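PDB 1OLT: oxygen-independent coproporphyrinogen III oxidase from Escherichia coli, which catalyses the anaerobic oxidative decarboxylation of two propionate groups of coproporphyrinogen III to vinyl groups, giving protoporphyrinogen IX in heme biosynthesis, with a [4Fe-4S] cluster and S-adenosylmethionine. Local coordinates for residues Y56-F61 and G70-V75; F61-C66 and P148-L153; G113-L118 and I142-D147. All coordinates share one frame; numbering follows the deposited sequence. Where two conformers were deposited one is given.

Contact 1 (Y56-F61 and G70-V75); sequences YVHIPF and GCNKIV. With SAM (S-adenosylmethionine), chain D; SAM (S-adenosylmethionine), chain C.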
# COMPACT_ATOMS: atom_id res chain seq x y z
N TYR A 56 3.11 -6.91 9.44
CA TYR A 56 1.85 -6.77 8.70
C TYR A 56 0.95 -7.97 9.05
O TYR A 56 1.42 -9.09 9.01
CB TYR A 56 2.09 -6.73 7.17
CG TYR A 56 0.79 -6.70 6.45
CD1 TYR A 56 0.07 -5.53 6.35
CD2 TYR A 56 0.23 -7.87 5.92
CE1 TYR A 56 -1.23 -5.54 5.73
CE2 TYR A 56 -1.03 -7.86 5.27
CZ TYR A 56 -1.74 -6.71 5.20
OH TYR A 56 -2.99 -6.69 4.64
N VAL A 57 -0.32 -7.72 9.40
CA VAL A 57 -1.29 -8.79 9.57
C VAL A 57 -2.49 -8.57 8.60
O VAL A 57 -3.07 -7.46 8.54
CB VAL A 57 -1.83 -8.85 11.02
CG1 VAL A 57 -2.79 -10.04 11.13
CG2 VAL A 57 -0.70 -8.96 12.05
N HIS A 58 -2.79 -9.59 7.80
CA HIS A 58 -3.89 -9.56 6.87
C HIS A 58 -5.14 -10.08 7.61
O HIS A 58 -5.10 -11.14 8.20
CB HIS A 58 -3.67 -10.44 5.68
CG HIS A 58 -4.50 -10.02 4.51
ND1 HIS A 58 -4.24 -8.87 3.80
CD2 HIS A 58 -5.58 -10.60 3.92
CE1 HIS A 58 -5.11 -8.77 2.81
NE2 HIS A 58 -5.93 -9.81 2.86
N ILE A 59 -6.19 -9.30 7.60
CA ILE A 59 -7.47 -9.69 8.14
C ILE A 59 -8.44 -9.71 6.95
O ILE A 59 -8.78 -8.65 6.41
CB ILE A 59 -7.98 -8.69 9.22
CG1 ILE A 59 -7.04 -8.48 10.41
CG2 ILE A 59 -9.34 -9.17 9.77
CD1 ILE A 59 -6.72 -9.70 11.16
N PRO A 60 -8.82 -10.89 6.45
CA PRO A 60 -9.48 -10.89 5.16
C PRO A 60 -10.97 -10.60 5.13
O PRO A 60 -11.48 -10.28 4.06
CB PRO A 60 -9.22 -12.32 4.65
CG PRO A 60 -9.20 -13.19 5.94
CD PRO A 60 -8.54 -12.27 6.93
N PHE A 61 -11.65 -10.62 6.26
CA PHE A 61 -13.08 -10.63 6.27
C PHE A 61 -13.70 -9.25 6.04
O PHE A 61 -13.22 -8.24 6.57
CB PHE A 61 -13.57 -11.30 7.60
CG PHE A 61 -13.03 -12.65 7.82
CD1 PHE A 61 -13.37 -13.68 7.02
CD2 PHE A 61 -12.11 -12.87 8.84
CE1 PHE A 61 -12.80 -14.94 7.21
CE2 PHE A 61 -11.56 -14.10 9.02
CZ PHE A 61 -11.93 -15.12 8.25
N GLY A 70 -10.83 -5.36 -5.64
CA GLY A 70 -9.83 -6.25 -6.14
C GLY A 70 -8.92 -6.79 -5.05
O GLY A 70 -7.94 -7.45 -5.34
N CYS A 71 -9.24 -6.56 -3.77
CA CYS A 71 -8.35 -6.95 -2.65
C CYS A 71 -8.44 -8.47 -2.38
O CYS A 71 -9.41 -9.11 -2.83
CB CYS A 71 -8.69 -6.16 -1.38
SG CYS A 71 -8.83 -4.36 -1.60
N ASN A 72 -7.47 -9.05 -1.65
CA ASN A 72 -7.61 -10.38 -1.12
C ASN A 72 -8.53 -10.25 0.13
O ASN A 72 -8.17 -9.70 1.16
CB ASN A 72 -6.26 -11.02 -0.80
CG ASN A 72 -6.42 -12.46 -0.22
OD1 ASN A 72 -6.91 -12.67 0.96
ND2 ASN A 72 -6.05 -13.45 -1.02
N LYS A 73 -9.76 -10.72 -0.02
CA LYS A 73 -10.79 -10.52 0.99
C LYS A 73 -11.85 -11.63 0.86
O LYS A 73 -11.97 -12.24 -0.19
CB LYS A 73 -11.42 -9.14 0.86
CG LYS A 73 -12.16 -8.88 -0.50
CD LYS A 73 -13.62 -9.28 -0.53
CE LYS A 73 -14.35 -8.73 -1.76
NZ LYS A 73 -13.90 -9.44 -2.98
N ILE A 74 -12.60 -11.86 1.95
CA ILE A 74 -13.66 -12.86 2.04
C ILE A 74 -14.87 -12.19 2.67
O ILE A 74 -14.81 -11.80 3.83
CB ILE A 74 -13.21 -14.02 2.97
CG1 ILE A 74 -11.94 -14.74 2.35
CG2 ILE A 74 -14.39 -15.04 3.20
CD1 ILE A 74 -11.19 -15.64 3.34
N VAL A 75 -15.96 -12.07 1.94
CA VAL A 75 -17.15 -11.47 2.42
C VAL A 75 -17.94 -12.58 3.12
O VAL A 75 -18.18 -13.61 2.55
CB VAL A 75 -18.03 -10.94 1.24
CG1 VAL A 75 -19.40 -10.48 1.76
CG2 VAL A 75 -17.34 -9.79 0.54
N SAM D . -3.85 -3.07 -3.51
CA SAM D . -4.82 -1.99 -3.77
C SAM D . -4.97 -1.70 -5.28
O SAM D . -6.05 -1.78 -5.89
OXT SAM D . -4.00 -1.39 -6.01
CB SAM D . -4.42 -0.71 -2.98
CG SAM D . -4.52 -0.81 -1.42
SD SAM D . -2.91 -0.91 -0.56
CE SAM D . -2.66 0.83 -0.05
C5' SAM D . -3.12 -1.68 1.09
C4' SAM D . -3.59 -3.12 0.98
O4' SAM D . -2.52 -3.85 0.39
C3' SAM D . -3.84 -3.81 2.32
O3' SAM D . -5.09 -3.43 2.88
C2' SAM D . -3.69 -5.25 1.90
O2' SAM D . -4.82 -5.66 1.17
C1' SAM D . -2.49 -5.18 0.95
N9 SAM D . -1.22 -5.35 1.64
C8 SAM D . -0.50 -4.40 2.28
N7 SAM D . 0.64 -5.01 2.81
C5 SAM D . 0.61 -6.28 2.51
C6 SAM D . 1.46 -7.31 2.79
N6 SAM D . 2.60 -7.16 3.45
N1 SAM D . 1.12 -8.53 2.33
C2 SAM D . -0.01 -8.73 1.63
N3 SAM D . -0.87 -7.73 1.37
C4 SAM D . -0.55 -6.52 1.80
N SAM C . -11.96 -2.75 3.92
CA SAM C . -11.86 -1.34 4.24
C SAM C . -12.75 -0.43 3.38
O SAM C . -13.19 -0.88 2.26
OXT SAM C . -13.03 0.64 3.88
CB SAM C . -10.39 -0.95 4.01
CG SAM C . -9.89 -0.52 2.66
SD SAM C . -9.76 -1.80 1.44
CE SAM C . -8.77 -3.08 2.20
C5' SAM C . -8.31 -1.18 0.42
C4' SAM C . -8.57 -0.14 -0.73
O4' SAM C . -8.33 -0.65 -2.04
C3' SAM C . -10.00 0.33 -0.82
O3' SAM C . -10.38 1.24 0.23
C2' SAM C . -10.10 0.88 -2.24
O2' SAM C . -9.86 2.29 -2.27
C1' SAM C . -8.98 0.19 -2.97
N9 SAM C . -9.42 -0.65 -4.07
C8 SAM C . -10.01 -1.88 -3.92
N7 SAM C . -10.26 -2.39 -5.12
C5 SAM C . -9.81 -1.49 -6.05
C6 SAM C . -9.80 -1.49 -7.46
N6 SAM C . -10.27 -2.50 -8.19
N1 SAM C . -9.26 -0.40 -8.09
C2 SAM C . -8.75 0.67 -7.35
N3 SAM C . -8.75 0.67 -6.00
C4 SAM C . -9.29 -0.39 -5.37

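Contact 2 (F61-C66 and P148-L153); sequences FCHKLC and PREIEL. With SF4 (iron/sulfur cluster), chain B.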
# COMPACT_ATOMS: atom_id res chain seq x y z
N PHE A 61 -11.65 -10.62 6.26
CA PHE A 61 -13.08 -10.63 6.27
C PHE A 61 -13.70 -9.25 6.04
O PHE A 61 -13.22 -8.24 6.57
CB PHE A 61 -13.57 -11.30 7.60
CG PHE A 61 -13.03 -12.65 7.82
CD1 PHE A 61 -13.37 -13.68 7.02
CD2 PHE A 61 -12.11 -12.87 8.84
CE1 PHE A 61 -12.80 -14.94 7.21
CE2 PHE A 61 -11.56 -14.10 9.02
CZ PHE A 61 -11.93 -15.12 8.25
N CYS A 62 -14.78 -9.23 5.26
CA CYS A 62 -15.62 -8.05 5.08
C CYS A 62 -17.09 -8.41 5.30
O CYS A 62 -17.52 -9.53 5.07
CB CYS A 62 -15.42 -7.46 3.69
SG CYS A 62 -13.73 -7.05 3.28
N HIS A 63 -17.88 -7.42 5.72
CA HIS A 63 -19.32 -7.61 5.98
C HIS A 63 -20.13 -7.80 4.68
O HIS A 63 -21.09 -8.56 4.64
CB HIS A 63 -19.89 -6.40 6.75
CG HIS A 63 -19.31 -6.26 8.12
ND1 HIS A 63 -19.28 -7.29 9.03
CD2 HIS A 63 -18.83 -5.18 8.76
CE1 HIS A 63 -18.73 -6.87 10.15
NE2 HIS A 63 -18.43 -5.60 10.02
N LYS A 64 -19.69 -7.10 3.61
CA LYS A 64 -20.52 -6.91 2.43
C LYS A 64 -19.66 -6.79 1.13
O LYS A 64 -18.52 -6.32 1.19
CB LYS A 64 -21.36 -5.63 2.65
CG LYS A 64 -22.53 -5.52 1.68
CD LYS A 64 -23.39 -4.23 1.84
CE LYS A 64 -24.09 -4.10 3.26
NZ LYS A 64 -24.90 -2.77 3.29
N LEU A 65 -20.18 -7.20 0.00
CA LEU A 65 -19.39 -7.30 -1.23
C LEU A 65 -19.39 -5.97 -2.02
O LEU A 65 -20.34 -5.64 -2.64
CB LEU A 65 -19.91 -8.40 -2.13
CG LEU A 65 -19.26 -8.63 -3.48
CD1 LEU A 65 -17.79 -9.02 -3.26
CD2 LEU A 65 -20.00 -9.68 -4.18
N CYS A 66 -18.28 -5.21 -1.94
CA CYS A 66 -18.11 -4.06 -2.77
C CYS A 66 -17.82 -4.59 -4.18
O CYS A 66 -16.84 -5.33 -4.36
CB CYS A 66 -16.93 -3.22 -2.30
SG CYS A 66 -17.08 -2.58 -0.58
N PRO A 148 -16.06 2.39 7.21
CA PRO A 148 -16.95 3.23 8.04
C PRO A 148 -18.46 2.80 7.93
O PRO A 148 -19.37 3.67 7.64
CB PRO A 148 -16.76 4.59 7.43
CG PRO A 148 -16.62 4.24 5.90
CD PRO A 148 -15.74 3.01 5.93
N ARG A 149 -18.70 1.52 8.04
CA ARG A 149 -20.03 0.90 8.02
C ARG A 149 -20.04 -0.17 9.09
O ARG A 149 -19.00 -0.72 9.40
CB ARG A 149 -20.31 0.25 6.69
CG ARG A 149 -20.49 1.20 5.58
CD ARG A 149 -20.63 0.49 4.23
NE ARG A 149 -19.37 -0.13 3.83
CZ ARG A 149 -19.24 -1.07 2.92
NH1 ARG A 149 -20.29 -1.49 2.22
NH2 ARG A 149 -18.02 -1.56 2.63
N GLU A 150 -21.20 -0.39 9.69
CA GLU A 150 -21.38 -1.44 10.73
C GLU A 150 -20.30 -1.37 11.82
O GLU A 150 -19.62 -2.36 12.21
CB GLU A 150 -21.50 -2.79 10.04
CG GLU A 150 -22.69 -2.83 9.08
CD GLU A 150 -22.89 -4.22 8.42
OE1 GLU A 150 -22.65 -5.21 9.11
OE2 GLU A 150 -23.22 -4.31 7.19
N ILE A 151 -20.08 -0.17 12.29
CA ILE A 151 -19.07 0.03 13.32
C ILE A 151 -19.59 1.15 14.22
O ILE A 151 -20.20 2.05 13.76
CB ILE A 151 -17.66 0.35 12.69
CG1 ILE A 151 -16.56 0.29 13.71
CG2 ILE A 151 -17.59 1.70 11.98
CD1 ILE A 151 -15.20 0.56 13.09
N GLU A 152 -19.28 1.07 15.51
CA GLU A 152 -19.68 2.12 16.45
C GLU A 152 -18.46 3.04 16.66
O GLU A 152 -17.30 2.61 16.57
CB GLU A 152 -20.13 1.50 17.78
CG GLU A 152 -21.48 0.80 17.69
CD GLU A 152 -22.48 1.59 16.90
OE1 GLU A 152 -22.82 2.70 17.34
OE2 GLU A 152 -22.89 1.12 15.79
N LEU A 153 -18.72 4.31 16.92
CA LEU A 153 -17.64 5.27 17.18
C LEU A 153 -16.70 4.82 18.31
O LEU A 153 -15.51 5.07 18.24
CB LEU A 153 -18.22 6.63 17.58
CG LEU A 153 -18.88 7.48 16.50
CD1 LEU A 153 -19.42 8.80 17.17
CD2 LEU A 153 -17.99 7.84 15.45
FE1 SF4 B . -13.98 -5.31 1.76
FE2 SF4 B . -12.90 -4.44 -0.50
FE3 SF4 B . -13.03 -3.02 1.62
FE4 SF4 B . -14.99 -3.51 0.38
S1 SF4 B . -13.29 -2.23 -0.48
S2 SF4 B . -15.02 -3.52 2.60
S3 SF4 B . -14.81 -5.53 -0.18
S4 SF4 B . -11.88 -4.83 1.31
O HOH W 1 -17.24 -3.48 11.81
O HOH W 2 -23.19 -0.75 2.09
O HOH W 3 -25.25 -2.74 6.20

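Contact 3 (G113-L118 and I142-D147); sequences GTPTYL and ISIEVD. With SAM (S-adenosylmethionine), chain C; SF4 (iron/sulfur cluster), chain B; SAM (S-adenosylmethionine), chain D.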
# COMPACT_ATOMS: atom_id res chain seq x y z
N GLY A 113 -9.22 -6.62 2.90
CA GLY A 113 -10.14 -7.01 3.89
C GLY A 113 -10.43 -5.88 4.81
O GLY A 113 -9.98 -4.76 4.59
N THR A 114 -11.18 -6.17 5.88
CA THR A 114 -11.60 -5.19 6.81
C THR A 114 -11.13 -5.53 8.21
O THR A 114 -11.77 -6.34 8.92
CB THR A 114 -13.12 -5.09 6.80
OG1 THR A 114 -13.65 -4.73 5.53
CG2 THR A 114 -13.55 -3.92 7.71
N PRO A 115 -10.01 -4.96 8.66
CA PRO A 115 -9.54 -5.21 10.03
C PRO A 115 -10.56 -4.98 11.12
O PRO A 115 -10.54 -5.76 12.08
CB PRO A 115 -8.33 -4.28 10.17
CG PRO A 115 -7.79 -4.20 8.74
CD PRO A 115 -9.01 -4.21 7.88
N THR A 116 -11.41 -3.97 10.96
CA THR A 116 -12.47 -3.68 11.90
C THR A 116 -13.71 -4.58 11.82
O THR A 116 -14.70 -4.33 12.53
CB THR A 116 -12.84 -2.19 11.89
OG1 THR A 116 -13.14 -1.69 10.57
CG2 THR A 116 -11.70 -1.42 12.39
N TYR A 117 -13.63 -5.61 10.99
CA TYR A 117 -14.53 -6.74 11.10
C TYR A 117 -14.38 -7.40 12.49
O TYR A 117 -15.36 -7.96 13.04
CB TYR A 117 -14.20 -7.76 10.04
CG TYR A 117 -15.21 -8.89 9.90
CD1 TYR A 117 -15.17 -10.04 10.74
CD2 TYR A 117 -16.18 -8.85 8.89
CE1 TYR A 117 -16.12 -11.09 10.58
CE2 TYR A 117 -17.12 -9.88 8.74
CZ TYR A 117 -17.08 -11.00 9.58
OH TYR A 117 -18.01 -11.99 9.39
N LEU A 118 -13.13 -7.40 13.00
CA LEU A 118 -12.86 -7.87 14.35
C LEU A 118 -13.59 -7.00 15.38
O LEU A 118 -13.43 -5.78 15.41
CB LEU A 118 -11.39 -7.90 14.63
CG LEU A 118 -10.48 -8.68 13.68
CD1 LEU A 118 -9.09 -8.63 14.22
CD2 LEU A 118 -10.91 -10.09 13.53
N ILE A 142 1.54 2.24 14.76
CA ILE A 142 0.55 1.13 14.83
C ILE A 142 -0.75 1.57 14.12
O ILE A 142 -1.46 2.48 14.58
CB ILE A 142 0.30 0.77 16.32
CG1 ILE A 142 1.61 0.29 16.97
CG2 ILE A 142 -0.74 -0.33 16.47
CD1 ILE A 142 1.50 0.09 18.41
N SER A 143 -0.99 1.00 12.95
CA SER A 143 -2.01 1.46 12.04
C SER A 143 -2.99 0.37 11.63
O SER A 143 -2.70 -0.83 11.70
CB SER A 143 -1.42 2.06 10.75
OG SER A 143 -0.53 1.20 10.10
N ILE A 144 -4.16 0.81 11.21
CA ILE A 144 -5.22 -0.11 10.86
C ILE A 144 -6.10 0.58 9.81
O ILE A 144 -6.25 1.82 9.81
CB ILE A 144 -6.05 -0.45 12.12
CG1 ILE A 144 -7.15 -1.50 11.85
CG2 ILE A 144 -6.70 0.80 12.71
CD1 ILE A 144 -7.83 -2.01 13.08
N GLU A 145 -6.70 -0.24 8.95
CA GLU A 145 -7.71 0.19 8.00
C GLU A 145 -9.11 -0.07 8.48
O GLU A 145 -9.38 -1.09 9.12
CB GLU A 145 -7.46 -0.49 6.67
CG GLU A 145 -6.00 -0.35 6.21
CD GLU A 145 -5.72 -0.80 4.82
OE1 GLU A 145 -6.52 -0.39 3.91
OE2 GLU A 145 -4.70 -1.56 4.64
N VAL A 146 -10.02 0.84 8.16
CA VAL A 146 -11.33 0.90 8.80
C VAL A 146 -12.37 1.09 7.72
O VAL A 146 -12.27 2.02 6.94
CB VAL A 146 -11.44 2.09 9.79
CG1 VAL A 146 -12.83 2.13 10.41
CG2 VAL A 146 -10.41 1.96 10.90
N ASP A 147 -13.38 0.24 7.69
CA ASP A 147 -14.57 0.44 6.85
C ASP A 147 -15.60 1.24 7.69
O ASP A 147 -15.98 0.80 8.78
CB ASP A 147 -15.11 -0.95 6.52
CG ASP A 147 -16.43 -0.93 5.76
OD1 ASP A 147 -16.79 0.07 5.11
OD2 ASP A 147 -17.16 -1.97 5.75
N SAM C . -11.96 -2.75 3.92
CA SAM C . -11.86 -1.34 4.24
C SAM C . -12.75 -0.43 3.38
O SAM C . -13.19 -0.88 2.26
OXT SAM C . -13.03 0.64 3.88
CB SAM C . -10.39 -0.95 4.01
CG SAM C . -9.89 -0.52 2.66
SD SAM C . -9.76 -1.80 1.44
CE SAM C . -8.77 -3.08 2.20
C5' SAM C . -8.31 -1.18 0.42
C4' SAM C . -8.57 -0.14 -0.73
O4' SAM C . -8.33 -0.65 -2.04
C3' SAM C . -10.00 0.33 -0.82
O3' SAM C . -10.38 1.24 0.23
C2' SAM C . -10.10 0.88 -2.24
O2' SAM C . -9.86 2.29 -2.27
C1' SAM C . -8.98 0.19 -2.97
N9 SAM C . -9.42 -0.65 -4.07
C8 SAM C . -10.01 -1.88 -3.92
N7 SAM C . -10.26 -2.39 -5.12
C5 SAM C . -9.81 -1.49 -6.05
C6 SAM C . -9.80 -1.49 -7.46
N6 SAM C . -10.27 -2.50 -8.19
N1 SAM C . -9.26 -0.40 -8.09
C2 SAM C . -8.75 0.67 -7.35
N3 SAM C . -8.75 0.67 -6.00
C4 SAM C . -9.29 -0.39 -5.37
FE1 SF4 B . -13.98 -5.31 1.76
FE2 SF4 B . -12.90 -4.44 -0.50
FE3 SF4 B . -13.03 -3.02 1.62
FE4 SF4 B . -14.99 -3.51 0.38
S1 SF4 B . -13.29 -2.23 -0.48
S2 SF4 B . -15.02 -3.52 2.60
S3 SF4 B . -14.81 -5.53 -0.18
S4 SF4 B . -11.88 -4.83 1.31
N SAM D . -3.85 -3.07 -3.51
CA SAM D . -4.82 -1.99 -3.77
C SAM D . -4.97 -1.70 -5.28
O SAM D . -6.05 -1.78 -5.89
OXT SAM D . -4.00 -1.39 -6.01
CB SAM D . -4.42 -0.71 -2.98
CG SAM D . -4.52 -0.81 -1.42
SD SAM D . -2.91 -0.91 -0.56
CE SAM D . -2.66 0.83 -0.05
C5' SAM D . -3.12 -1.68 1.09
C4' SAM D . -3.59 -3.12 0.98
O4' SAM D . -2.52 -3.85 0.39
C3' SAM D . -3.84 -3.81 2.32
O3' SAM D . -5.09 -3.43 2.88
C2' SAM D . -3.69 -5.25 1.90
O2' SAM D . -4.82 -5.66 1.17
C1' SAM D . -2.49 -5.18 0.95
N9 SAM D . -1.22 -5.35 1.64
C8 SAM D . -0.50 -4.40 2.28
N7 SAM D . 0.64 -5.01 2.81
C5 SAM D . 0.61 -6.28 2.51
C6 SAM D . 1.46 -7.31 2.79
N6 SAM D . 2.60 -7.16 3.45
N1 SAM D . 1.12 -8.53 2.33
C2 SAM D . -0.01 -8.73 1.63
N3 SAM D . -0.87 -7.73 1.37
C4 SAM D . -0.55 -6.52 1.80
O HOH W 4 -16.46 -4.74 5.79
O HOH W 5 -15.58 -1.67 10.03

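Contact 1 (Y56-F61 and G70-V75)
His58 reaches across to the backbone of Asn72, and its NE2 donates a hydrogen bond to Asn72 O at 2.8 Å. The oxygen lies close to the imidazole plane, and the bond is fairly straight, with an N-H...O angle of 160°. On the other side of the same ring, ND1 is hydrogen-bonded to the hydroxyl Tyr56 OH (2.6 Å), so both nitrogens are engaged and the rotation of the ring is fixed. CG of Tyr56 stands anti to the backbone N (chi1 175°), and one face of its ring lies under the adenine of the S-adenosylmethionine that is not bound to the cluster; atom C5 of that adenine sits over the ring centre. Further along, Ile74 N donates to Pro60 O at 2.9 Å, and the CA of Phe61 comes to 3.2 Å from Ile74 O in a CA-H...O contact. These short polar contacts form the tight part. Ile74, partly exposed, packs more loosely: its CD1 meets CB of the buried Pro60 at 4.1 Å. The Lys73 side chain leads away from residues 56-61 and touches the iron-sulfur cluster. Phe61 and Ile74, bridged in parallel register, point to the same face of the sheet. Strand 53-62 pairs in parallel with the short strand 74-75, with 105-112 and with 320-324, while Tyr85 of helix 80-96 packs edge-to-face against Phe61.

Contact 2 (F61-C66 and P148-L153)
His63 and Glu150 mark the nearest approach of two loop backbones, which stay well apart, 8.1 Å from CA to CA. The hydrogen-bonded links between the segments all pass through waters, and the backbone of Glu150 is left-handed. Its carboxylate lies almost parallel to the His63 imidazole, the planes 15° apart, with OE1 3.6 Å above one ring face and displaced toward the rim. OE1 also forms a salt bridge with Arg77. At the ring edge a water joins His63 NE2 to Glu150 O, and His63 also meets the ring of Tyr117. An alanine here would probably leave the Glu150 carboxylate without its flat neighbour and that water without its nitrogen partner. Lys64 reaches the other loop through solvent: NZ donates to one water that also takes a bond from Arg149 NH1, and to a second that donates to Glu150 OE2. Arg149 turns inward instead, its NE salt-bridged to Asp147. Its NH2 comes to 3.5 Å from Cys66 SG and 3.6 Å from cluster sulfide S2. Cys62 SG binds iron FE1 at 2.3 Å and Cys66 SG binds iron FE4 at 2.5 Å; with Cys69 they form the CX3CX2C signature of radical SAM enzymes. A guanidinium so near thiolate and sulfide would be expected to offset the negative charge of the cluster and may influence its redox potential.

Contact 3 (G113-L118 and I142-D147)
Thr114 and Asp147 meet beside the cluster-bound S-adenosylmethionine, CG2 of the threonine packing on CB of the aspartate at 3.6 Å. That cofactor chelates iron FE3 through its amino nitrogen and a carboxylate oxygen, and both Gly113 O and Thr114 OG1 lie close to the nitrogen, the hydroxyl at 3.1 Å. A water that donates to Asp147 OD2 is also hydrogen-bonded to Thr114 OG1, tying the two side chains together. Glu145 serves the other S-adenosylmethionine, whose ribose hydroxyl O3' donates to OE2 at 2.6 Å.

Behind this first shell, Pro115 presses its ring against the strand. Its CB lies a tight 3.5 Å from Ile144 CG1, and its CD rests 3.4 Å from Glu145 O. Thr116 holds OG1 between its backbone N and carbonyl carbon (chi1 52°), where the hydroxyl accepts a weak hydrogen bond from Asp147 N at 3.5 Å. The methyl CG2 lies on the same strand, against Ile144 CD1 and Val146 CG2.

The next layer orients the acidic groups. Asp147 OD1 is salt-bridged to Arg149 NE, and Glu145 OE2 accepts a further hydrogen bond from His109, whose second ring nitrogen is held by Ser143. The loop makes a 3-10 turn, Tyr117 N bonding Thr114 O, and Trp110 of strand 105-112 packs against both Pro115 and Ile144. Gly113 follows a cis peptide bond and has a positive phi, which by itself favours glycine. Its loop leads from strand 105-112 through helix 120-133 to the parallel strand 140-146, a beta-alpha-beta crossover. The glycine-rich residues 111-113, of which Gly113 O lies beside the methionyl amino group, correspond to the GGE motif region of the radical SAM partial TIM barrel.

In the fold
All three contacts lie in the radical SAM core and grade from interior to surface. Contact 3 is fully buried, contact 1 partly so, and contact 2 lies at the surface. Contacts 1 and 2 share Phe61 and strand 53-62, which passes from sheet pairing in one to cluster-binding loop in the other; Phe61 O also receives a probable hydrogen bond from Thr114 N of contact 3. The chemistry follows the location. Contact 1 joins its segments by direct bonds, contact 3 mainly by apolar packing with a weak bond and waters, and contact 2 by waters and charged groups. Contacts 1 and 3 both touch the two S-adenosylmethionines; contacts 2 and 3 line the cluster, which Lys73 of contact 1 also touches.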